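Uncharacterized protein (Bacillus cereus, PDB 5F2H) is of uncertain function but, as a member of the alpha/beta hydrolase superfamily with an added helical N-terminal domain, probably acts as a hydrolase. Local coordinates at residues F50-A55 with D88-L93; G59-A64 with H94-F99. One frame throughout, in Å; residues are numbered along the deposited sequence.

Contact 1. Residues F50-A55 with D88-L93; sequences FKYALA and DDLKPL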
ATOM      1  N   PHE B  50      -7.025 -25.978  34.561  1.00 65.48           N
ATOM      2  CA  PHE B  50      -5.708 -26.014  35.217  1.00 69.46           C
ATOM      3  C   PHE B  50      -5.804 -25.886  36.733  1.00 69.31           C
ATOM      4  O   PHE B  50      -5.200 -26.680  37.467  1.00 70.10           O
ATOM      5  CB  PHE B  50      -4.756 -24.972  34.651  1.00 71.21           C
ATOM      6  CG  PHE B  50      -4.042 -25.409  33.394  1.00 73.88           C
ATOM      7  CD1 PHE B  50      -4.706 -25.526  32.180  1.00 76.74           C
ATOM      8  CD2 PHE B  50      -2.673 -25.609  33.411  1.00 75.93           C
ATOM      9  CE1 PHE B  50      -4.032 -25.926  31.032  1.00 76.51           C
ATOM     10  CE2 PHE B  50      -1.996 -25.986  32.263  1.00 79.12           C
ATOM     11  CZ  PHE B  50      -2.680 -26.154  31.073  1.00 74.10           C
ATOM     12  N   LYS B  51      -6.612 -24.946  37.206  1.00 68.37           N
ATOM     13  CA  LYS B  51      -6.744 -24.760  38.650  1.00 72.10           C
ATOM     14  C   LYS B  51      -7.249 -25.975  39.421  1.00 69.83           C
ATOM     15  O   LYS B  51      -6.566 -26.456  40.325  1.00 73.40           O
ATOM     16  CB  LYS B  51      -7.581 -23.524  38.997  1.00 72.93           C
ATOM     17  CG  LYS B  51      -6.919 -22.212  38.629  1.00 73.06           C
ATOM     18  CD  LYS B  51      -7.766 -21.018  39.017  1.00 78.65           C
ATOM     19  CE  LYS B  51      -7.047 -19.723  38.647  1.00 85.43           C
ATOM     20  NZ  LYS B  51      -7.749 -18.488  39.098  1.00 86.47           N
ATOM     21  N   TYR B  52      -8.418 -26.491  39.068  1.00 65.73           N
ATOM     22  CA  TYR B  52      -8.933 -27.628  39.818  1.00 67.36           C
ATOM     23  C   TYR B  52      -8.144 -28.922  39.586  1.00 62.55           C
ATOM     24  O   TYR B  52      -8.072 -29.767  40.472  1.00 62.63           O
ATOM     25  CB  TYR B  52     -10.436 -27.839  39.614  1.00 70.80           C
ATOM     26  CG  TYR B  52     -10.886 -28.291  38.246  1.00 73.18           C
ATOM     27  CD1 TYR B  52     -10.765 -29.622  37.863  1.00 72.36           C
ATOM     28  CD2 TYR B  52     -11.546 -27.423  37.386  1.00 72.47           C
ATOM     29  CE1 TYR B  52     -11.216 -30.056  36.621  1.00 72.36           C
ATOM     30  CE2 TYR B  52     -12.022 -27.854  36.159  1.00 65.98           C
ATOM     31  CZ  TYR B  52     -11.845 -29.167  35.782  1.00 68.79           C
ATOM     32  OH  TYR B  52     -12.273 -29.604  34.554  1.00 70.04           O
ATOM     33  N   ALA B  53      -7.560 -29.082  38.411  1.00 59.33           N
ATOM     34  CA  ALA B  53      -6.767 -30.280  38.136  1.00 58.88           C
ATOM     35  C   ALA B  53      -5.549 -30.265  39.062  1.00 59.04           C
ATOM     36  O   ALA B  53      -5.224 -31.273  39.705  1.00 59.66           O
ATOM     37  CB  ALA B  53      -6.341 -30.311  36.684  1.00 57.32           C
ATOM     38  N   LEU B  54      -4.903 -29.104  39.180  1.00 58.67           N
ATOM     39  CA  LEU B  54      -3.732 -29.002  40.064  1.00 56.76           C
ATOM     40  C   LEU B  54      -4.127 -29.170  41.528  1.00 55.23           C
ATOM     41  O   LEU B  54      -3.431 -29.850  42.303  1.00 53.50           O
ATOM     42  CB  LEU B  54      -2.979 -27.717  39.814  1.00 58.65           C
ATOM     43  CG  LEU B  54      -2.375 -27.643  38.400  1.00 60.89           C
ATOM     44  CD1 LEU B  54      -1.719 -26.298  38.120  1.00 61.55           C
ATOM     45  CD2 LEU B  54      -1.362 -28.767  38.176  1.00 62.90           C
ATOM     46  N   ALA B  55      -5.298 -28.641  41.874  1.00 53.52           N
ATOM     47  CA  ALA B  55      -5.797 -28.746  43.233  1.00 54.23           C
ATOM     48  C   ALA B  55      -5.976 -30.197  43.582  1.00 55.07           C
ATOM     49  O   ALA B  55      -5.417 -30.683  44.568  1.00 54.20           O
ATOM     50  CB  ALA B  55      -7.115 -28.011  43.385  1.00 53.77           C
ATOM     51  N   ASP B  88      -6.174 -38.898  35.525  1.00 78.07           N
ATOM     52  CA  ASP B  88      -5.706 -39.442  36.808  1.00 83.45           C
ATOM     53  C   ASP B  88      -5.726 -38.400  37.928  1.00 80.29           C
ATOM     54  O   ASP B  88      -6.129 -38.696  39.055  1.00 75.96           O
ATOM     55  CB  ASP B  88      -4.297 -40.012  36.630  1.00 88.80           C
ATOM     56  CG  ASP B  88      -4.260 -41.201  35.660  1.00 94.78           C
ATOM     57  OD1 ASP B  88      -4.921 -42.237  35.929  1.00 93.70           O
ATOM     58  OD2 ASP B  88      -3.490 -41.132  34.679  1.00 98.15           O
ATOM     59  N   ASP B  89      -5.339 -37.173  37.599  1.00 78.75           N
ATOM     60  CA  ASP B  89      -5.319 -36.102  38.582  1.00 84.18           C
ATOM     61  C   ASP B  89      -6.675 -35.834  39.224  1.00 78.20           C
ATOM     62  O   ASP B  89      -6.737 -35.245  40.310  1.00 70.71           O
ATOM     63  CB  ASP B  89      -4.768 -34.802  37.971  1.00 91.42           C
ATOM     64  CG  ASP B  89      -3.283 -34.886  37.622  1.00 96.58           C
ATOM     65  OD1 ASP B  89      -2.635 -35.922  37.929  1.00 97.98           O
ATOM     66  OD2 ASP B  89      -2.775 -33.892  37.051  1.00 94.82           O
ATOM     67  N   LEU B  90      -7.746 -36.265  38.560  1.00 69.87           N
ATOM     68  CA  LEU B  90      -9.101 -36.059  39.056  1.00 69.39           C
ATOM     69  C   LEU B  90      -9.706 -37.235  39.817  1.00 74.55           C
ATOM     70  O   LEU B  90     -10.804 -37.119  40.366  1.00 77.73           O
ATOM     71  CB  LEU B  90     -10.020 -35.762  37.873  1.00 66.17           C
ATOM     72  CG  LEU B  90      -9.770 -34.514  37.041  1.00 64.35           C
ATOM     73  CD1 LEU B  90     -10.659 -34.536  35.810  1.00 67.70           C
ATOM     74  CD2 LEU B  90     -10.012 -33.252  37.851  1.00 62.69           C
ATOM     75  N   LYS B  91      -9.005 -38.358  39.880  1.00 81.90           N
ATOM     76  CA  LYS B  91      -9.557 -39.525  40.563  1.00 86.15           C
ATOM     77  C   LYS B  91     -10.038 -39.245  42.012  1.00 80.00           C
ATOM     78  O   LYS B  91     -11.113 -39.697  42.410  1.00 70.24           O
ATOM     79  CB  LYS B  91      -8.586 -40.715  40.501  1.00 99.40           C
ATOM     80  CG  LYS B  91      -9.228 -42.023  40.942  1.00112.00           C
ATOM     81  CD  LYS B  91      -8.315 -43.233  40.852  1.00122.54           C
ATOM     82  CE  LYS B  91      -9.085 -44.490  41.251  1.00126.54           C
ATOM     83  NZ  LYS B  91      -8.270 -45.735  41.217  1.00130.94           N
ATOM     84  N   PRO B  92      -9.269 -38.460  42.785  1.00 77.45           N
ATOM     85  CA  PRO B  92      -9.648 -38.145  44.175  1.00 79.02           C
ATOM     86  C   PRO B  92     -11.009 -37.484  44.349  1.00 79.66           C
ATOM     87  O   PRO B  92     -11.496 -37.365  45.478  1.00 81.46           O
ATOM     88  CB  PRO B  92      -8.580 -37.158  44.619  1.00 76.54           C
ATOM     89  CG  PRO B  92      -7.431 -37.431  43.746  1.00 79.35           C
ATOM     90  CD  PRO B  92      -7.970 -37.870  42.427  1.00 76.66           C
ATOM     91  N   LEU B  93     -11.605 -37.063  43.243  1.00 76.67           N
ATOM     92  CA  LEU B  93     -12.898 -36.410  43.259  1.00 75.85           C
ATOM     93  C   LEU B  93     -14.090 -37.361  43.053  1.00 77.44           C
ATOM     94  O   LEU B  93     -15.215 -37.011  43.415  1.00 72.21           O
ATOM     95  CB  LEU B  93     -12.897 -35.319  42.189  1.00 73.23           C
ATOM     96  CG  LEU B  93     -11.766 -34.288  42.363  1.00 71.19           C
ATOM     97  CD1 LEU B  93     -11.717 -33.316  41.199  1.00 68.97           C
ATOM     98  CD2 LEU B  93     -11.907 -33.519  43.664  1.00 72.07           C
TER
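Y52 and A53 on helix 44-58 meet D89 and L90, which belong to the loop leading to helix 97-115, inside the all-helical N-terminal domain, by sequence probably related to TPR-like helical repeats. The backbones come closest at A53 and D89, whose CA atoms are 6.0 Å apart. The K91 N to D88 O and L93 N to L90 O bonds curl the loop into two successive turns. D89 packs by van der Waals contact: its CB points at the helix and lies 4.0 Å from A53 O. The polar link to helix 44-58 is separate, a hydrogen bond between the carbonyl oxygen of D89 and S56 OG, on the same helix just after 50-55. A Tris molecule, probably from the crystallisation liquor, lies beside the side chain of A53. The apolar side is carried by Y52 and L90, both buried. With chi1 at 68°, CG of Y52 lies between its own N and carbonyl carbon, and this torsion brings the ring edge, at CD1 and CE1, to L90. One methyl of L90 does the touching: CD2 lies in the plane of the Y52 ring, 3.6 Å from Y52 CE1.

Contact 2. Residues G59-A64 with H94-F99; sequences GLEEEA and HKFEEF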
ATOM      1  N   GLY B  59      -3.820 -32.730  46.203  1.00 72.57           N
ATOM      2  CA  GLY B  59      -4.486 -33.333  47.353  1.00 73.87           C
ATOM      3  C   GLY B  59      -5.473 -32.398  47.998  1.00 77.62           C
ATOM      4  O   GLY B  59      -6.018 -32.710  49.049  1.00 84.57           O
ATOM      5  N   LEU B  60      -5.687 -31.235  47.388  1.00 80.81           N
ATOM      6  CA  LEU B  60      -6.612 -30.226  47.902  1.00 77.91           C
ATOM      7  C   LEU B  60      -7.940 -30.505  47.253  1.00 74.23           C
ATOM      8  O   LEU B  60      -8.404 -29.770  46.388  1.00 70.33           O
ATOM      9  CB  LEU B  60      -6.139 -28.841  47.503  1.00 81.31           C
ATOM     10  CG  LEU B  60      -4.750 -28.470  47.965  1.00 84.58           C
ATOM     11  CD1 LEU B  60      -4.427 -27.063  47.485  1.00 88.45           C
ATOM     12  CD2 LEU B  60      -4.702 -28.559  49.480  1.00 91.16           C
ATOM     13  N   GLU B  61      -8.539 -31.592  47.698  1.00 76.64           N
ATOM     14  CA  GLU B  61      -9.796 -32.073  47.170  1.00 80.50           C
ATOM     15  C   GLU B  61     -10.933 -31.077  47.311  1.00 76.66           C
ATOM     16  O   GLU B  61     -11.675 -30.841  46.346  1.00 73.09           O
ATOM     17  CB  GLU B  61     -10.142 -33.385  47.866  1.00 87.33           C
ATOM     18  CG  GLU B  61      -9.065 -34.450  47.706  1.00 88.77           C
ATOM     19  CD  GLU B  61      -9.363 -35.698  48.501  1.00 96.31           C
ATOM     20  OE1 GLU B  61     -10.439 -35.775  49.141  1.00 95.48           O
ATOM     21  OE2 GLU B  61      -8.499 -36.597  48.502  1.00105.03           O
ATOM     22  N   GLU B  62     -11.064 -30.503  48.504  1.00 78.21           N
ATOM     23  CA  GLU B  62     -12.113 -29.512  48.787  1.00 77.99           C
ATOM     24  C   GLU B  62     -11.966 -28.266  47.905  1.00 75.06           C
ATOM     25  O   GLU B  62     -12.926 -27.814  47.271  1.00 71.82           O
ATOM     26  CB  GLU B  62     -12.152 -29.173  50.284  1.00 81.17           C
ATOM     27  CG  GLU B  62     -12.642 -30.339  51.135  1.00 84.02           C
ATOM     28  CD  GLU B  62     -12.588 -30.070  52.632  1.00 90.45           C
ATOM     29  OE1 GLU B  62     -11.757 -29.239  53.073  1.00 96.22           O
ATOM     30  OE2 GLU B  62     -13.341 -30.733  53.382  1.00 90.40           O
ATOM     31  N   GLU B  63     -10.752 -27.754  47.815  1.00 76.31           N
ATOM     32  CA  GLU B  63     -10.497 -26.593  46.981  1.00 80.73           C
ATOM     33  C   GLU B  63     -10.967 -26.918  45.570  1.00 76.99           C
ATOM     34  O   GLU B  63     -11.814 -26.217  45.016  1.00 77.19           O
ATOM     35  CB  GLU B  63      -9.009 -26.202  46.987  1.00 84.57           C
ATOM     36  CG  GLU B  63      -8.478 -25.698  48.326  1.00 91.96           C
ATOM     37  CD  GLU B  63      -8.573 -26.696  49.476  1.00 96.89           C
ATOM     38  OE1 GLU B  63      -8.936 -27.873  49.258  1.00 95.07           O
ATOM     39  OE2 GLU B  63      -8.279 -26.294  50.625  1.00107.45           O
ATOM     40  N   ALA B  64     -10.455 -28.023  45.028  1.00 73.95           N
ATOM     41  CA  ALA B  64     -10.811 -28.481  43.680  1.00 71.03           C
ATOM     42  C   ALA B  64     -12.319 -28.524  43.421  1.00 70.55           C
ATOM     43  O   ALA B  64     -12.777 -28.023  42.403  1.00 67.69           O
ATOM     44  CB  ALA B  64     -10.212 -29.847  43.414  1.00 69.21           C
ATOM     45  N   HIS B  94     -13.852 -38.568  42.520  1.00 80.88           N
ATOM     46  CA  HIS B  94     -14.955 -39.533  42.273  1.00 85.94           C
ATOM     47  C   HIS B  94     -15.763 -39.882  43.517  1.00 90.23           C
ATOM     48  O   HIS B  94     -16.909 -40.315  43.414  1.00 86.26           O
ATOM     49  CB  HIS B  94     -14.478 -40.829  41.604  1.00 83.63           C
ATOM     50  CG  HIS B  94     -13.760 -40.604  40.314  1.00 82.77           C
ATOM     51  ND1 HIS B  94     -12.419 -40.865  40.152  1.00 84.34           N
ATOM     52  CD2 HIS B  94     -14.183 -40.089  39.140  1.00 86.01           C
ATOM     53  CE1 HIS B  94     -12.064 -40.589  38.909  1.00 83.60           C
ATOM     54  NE2 HIS B  94     -13.114 -40.101  38.279  1.00 83.37           N
ATOM     55  N   LYS B  95     -15.166 -39.702  44.690  1.00 95.53           N
ATOM     56  CA  LYS B  95     -15.866 -39.984  45.930  1.00 95.39           C
ATOM     57  C   LYS B  95     -17.081 -39.080  46.027  1.00 90.80           C
ATOM     58  O   LYS B  95     -18.161 -39.524  46.393  1.00 93.40           O
ATOM     59  CB  LYS B  95     -14.994 -39.661  47.139  1.00100.24           C
ATOM     60  CG  LYS B  95     -13.661 -40.366  47.219  1.00104.50           C
ATOM     61  CD  LYS B  95     -12.889 -39.797  48.397  1.00113.23           C
ATOM     62  CE  LYS B  95     -11.470 -40.326  48.473  1.00121.20           C
ATOM     63  NZ  LYS B  95     -10.691 -39.658  49.552  1.00126.66           N
ATOM     64  N   PHE B  96     -16.905 -37.818  45.645  1.00 88.88           N
ATOM     65  CA  PHE B  96     -17.974 -36.821  45.750  1.00 91.15           C
ATOM     66  C   PHE B  96     -19.133 -36.982  44.774  1.00 92.64           C
ATOM     67  O   PHE B  96     -18.932 -37.282  43.599  1.00 95.50           O
ATOM     68  CB  PHE B  96     -17.387 -35.414  45.624  1.00 88.41           C
ATOM     69  CG  PHE B  96     -16.283 -35.138  46.598  1.00 89.18           C
ATOM     70  CD1 PHE B  96     -16.565 -34.783  47.903  1.00 95.78           C
ATOM     71  CD2 PHE B  96     -14.957 -35.221  46.202  1.00 88.33           C
ATOM     72  CE1 PHE B  96     -15.543 -34.529  48.804  1.00 99.16           C
ATOM     73  CE2 PHE B  96     -13.929 -34.974  47.096  1.00 92.59           C
ATOM     74  CZ  PHE B  96     -14.221 -34.623  48.398  1.00 96.44           C
ATOM     75  N   GLU B  97     -20.351 -36.786  45.281  1.00 91.92           N
ATOM     76  CA  GLU B  97     -21.545 -36.881  44.455  1.00 90.89           C
ATOM     77  C   GLU B  97     -21.629 -35.628  43.591  1.00 85.08           C
ATOM     78  O   GLU B  97     -22.048 -35.689  42.437  1.00 84.43           O
ATOM     79  CB  GLU B  97     -22.822 -37.092  45.291  1.00 98.69           C
ATOM     80  CG  GLU B  97     -23.167 -35.993  46.299  1.00106.76           C
ATOM     81  CD  GLU B  97     -24.457 -36.259  47.089  1.00111.59           C
ATOM     82  OE1 GLU B  97     -24.609 -35.722  48.216  1.00104.07           O
ATOM     83  OE2 GLU B  97     -25.312 -37.032  46.601  1.00115.66           O
ATOM     84  N   GLU B  98     -21.188 -34.495  44.131  1.00 83.75           N
ATOM     85  CA  GLU B  98     -21.215 -33.258  43.358  1.00 88.02           C
ATOM     86  C   GLU B  98     -20.392 -33.464  42.100  1.00 83.35           C
ATOM     87  O   GLU B  98     -20.673 -32.870  41.065  1.00 81.13           O
ATOM     88  CB  GLU B  98     -20.706 -32.012  44.135  1.00 92.43           C
ATOM     89  CG  GLU B  98     -21.577 -31.442  45.275  1.00 97.40           C
ATOM     90  CD  GLU B  98     -21.626 -32.267  46.555  1.00103.05           C
ATOM     91  OE1 GLU B  98     -20.851 -33.242  46.706  1.00106.51           O
ATOM     92  OE2 GLU B  98     -22.420 -31.894  47.450  1.00106.21           O
ATOM     93  N   PHE B  99     -19.370 -34.310  42.193  1.00 83.59           N
ATOM     94  CA  PHE B  99     -18.517 -34.588  41.050  1.00 78.76           C
ATOM     95  C   PHE B  99     -19.294 -35.262  39.934  1.00 75.66           C
ATOM     96  O   PHE B  99     -19.141 -34.896  38.777  1.00 72.87           O
ATOM     97  CB  PHE B  99     -17.319 -35.444  41.442  1.00 76.93           C
ATOM     98  CG  PHE B  99     -16.413 -35.762  40.292  1.00 74.02           C
ATOM     99  CD1 PHE B  99     -15.418 -34.877  39.921  1.00 75.44           C
ATOM    100  CD2 PHE B  99     -16.551 -36.942  39.584  1.00 70.44           C
ATOM    101  CE1 PHE B  99     -14.578 -35.170  38.861  1.00 74.31           C
ATOM    102  CE2 PHE B  99     -15.723 -37.231  38.517  1.00 67.72           C
ATOM    103  CZ  PHE B  99     -14.735 -36.348  38.155  1.00 67.91           C
TER
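E61 and F96 mark the nearest approach of the two backbones, yet their CA atoms stay 9.6 Å apart, so the first turn of helix 61-74 and the entry to helix 97-115 meet through side chains alone. On one side, G59, just past helix 44-58, has a positive phi of 111° and completes a Schellman motif, and L60 follows as the N-cap of the next helix. The bond from A64 N to L60 O, 3.0 Å long, closes the first turn, and E61 projects from it toward the other segment. Its chain is extended beyond CG, which carries the carboxylate out to where K95 and F96 meet it from directions roughly at right angles. K95 is extended as well and crosses E61 steeply. Its ammonium stops short of a close grip: K95 NZ lies 3.9 Å from both OE1 and OE2 of E61, opposite neither oxygen alone, a long salt bridge at the surface that probably contributes mainly through charge attraction. The rim of the F96 ring faces E61, with OE1 near the ring plane and 4.0 Å from F96 CZ, while the carboxylate plane stands 79° from that of the ring. An oxygen at this edge would probably feel the slightly positive ring hydrogens. Lower on the E61 chain, CB lies 4.2 Å from F96 CE2. E61 thus links helix 61-74 to the residues just before helix 97-115, in a helical N-terminal domain that by sequence probably belongs with the TPR-like folds.

How the contacts relate
Contact 1 is partly buried, whereas contact 2 lies on the surface; their centres are 8 Å apart in the same helical domain. Their segments alternate along the chain: 50-55 and 59-64 come from successive helices, so the later part of one and the start of the next pack, in turn, on one continuous run, 88-99. They are also joined side to side, by a probable hydrogen bond from L60 N to A55 O (2.9 Å) and by A64 CB packed on A55 CB. Within 88-99, L93 O packs against F99 CB. The chemistry differs with depth: in the partly buried contact, a leucine methyl on a buried tyrosine edge; at the surface, an acid beside a lysine and a phenylalanine edge.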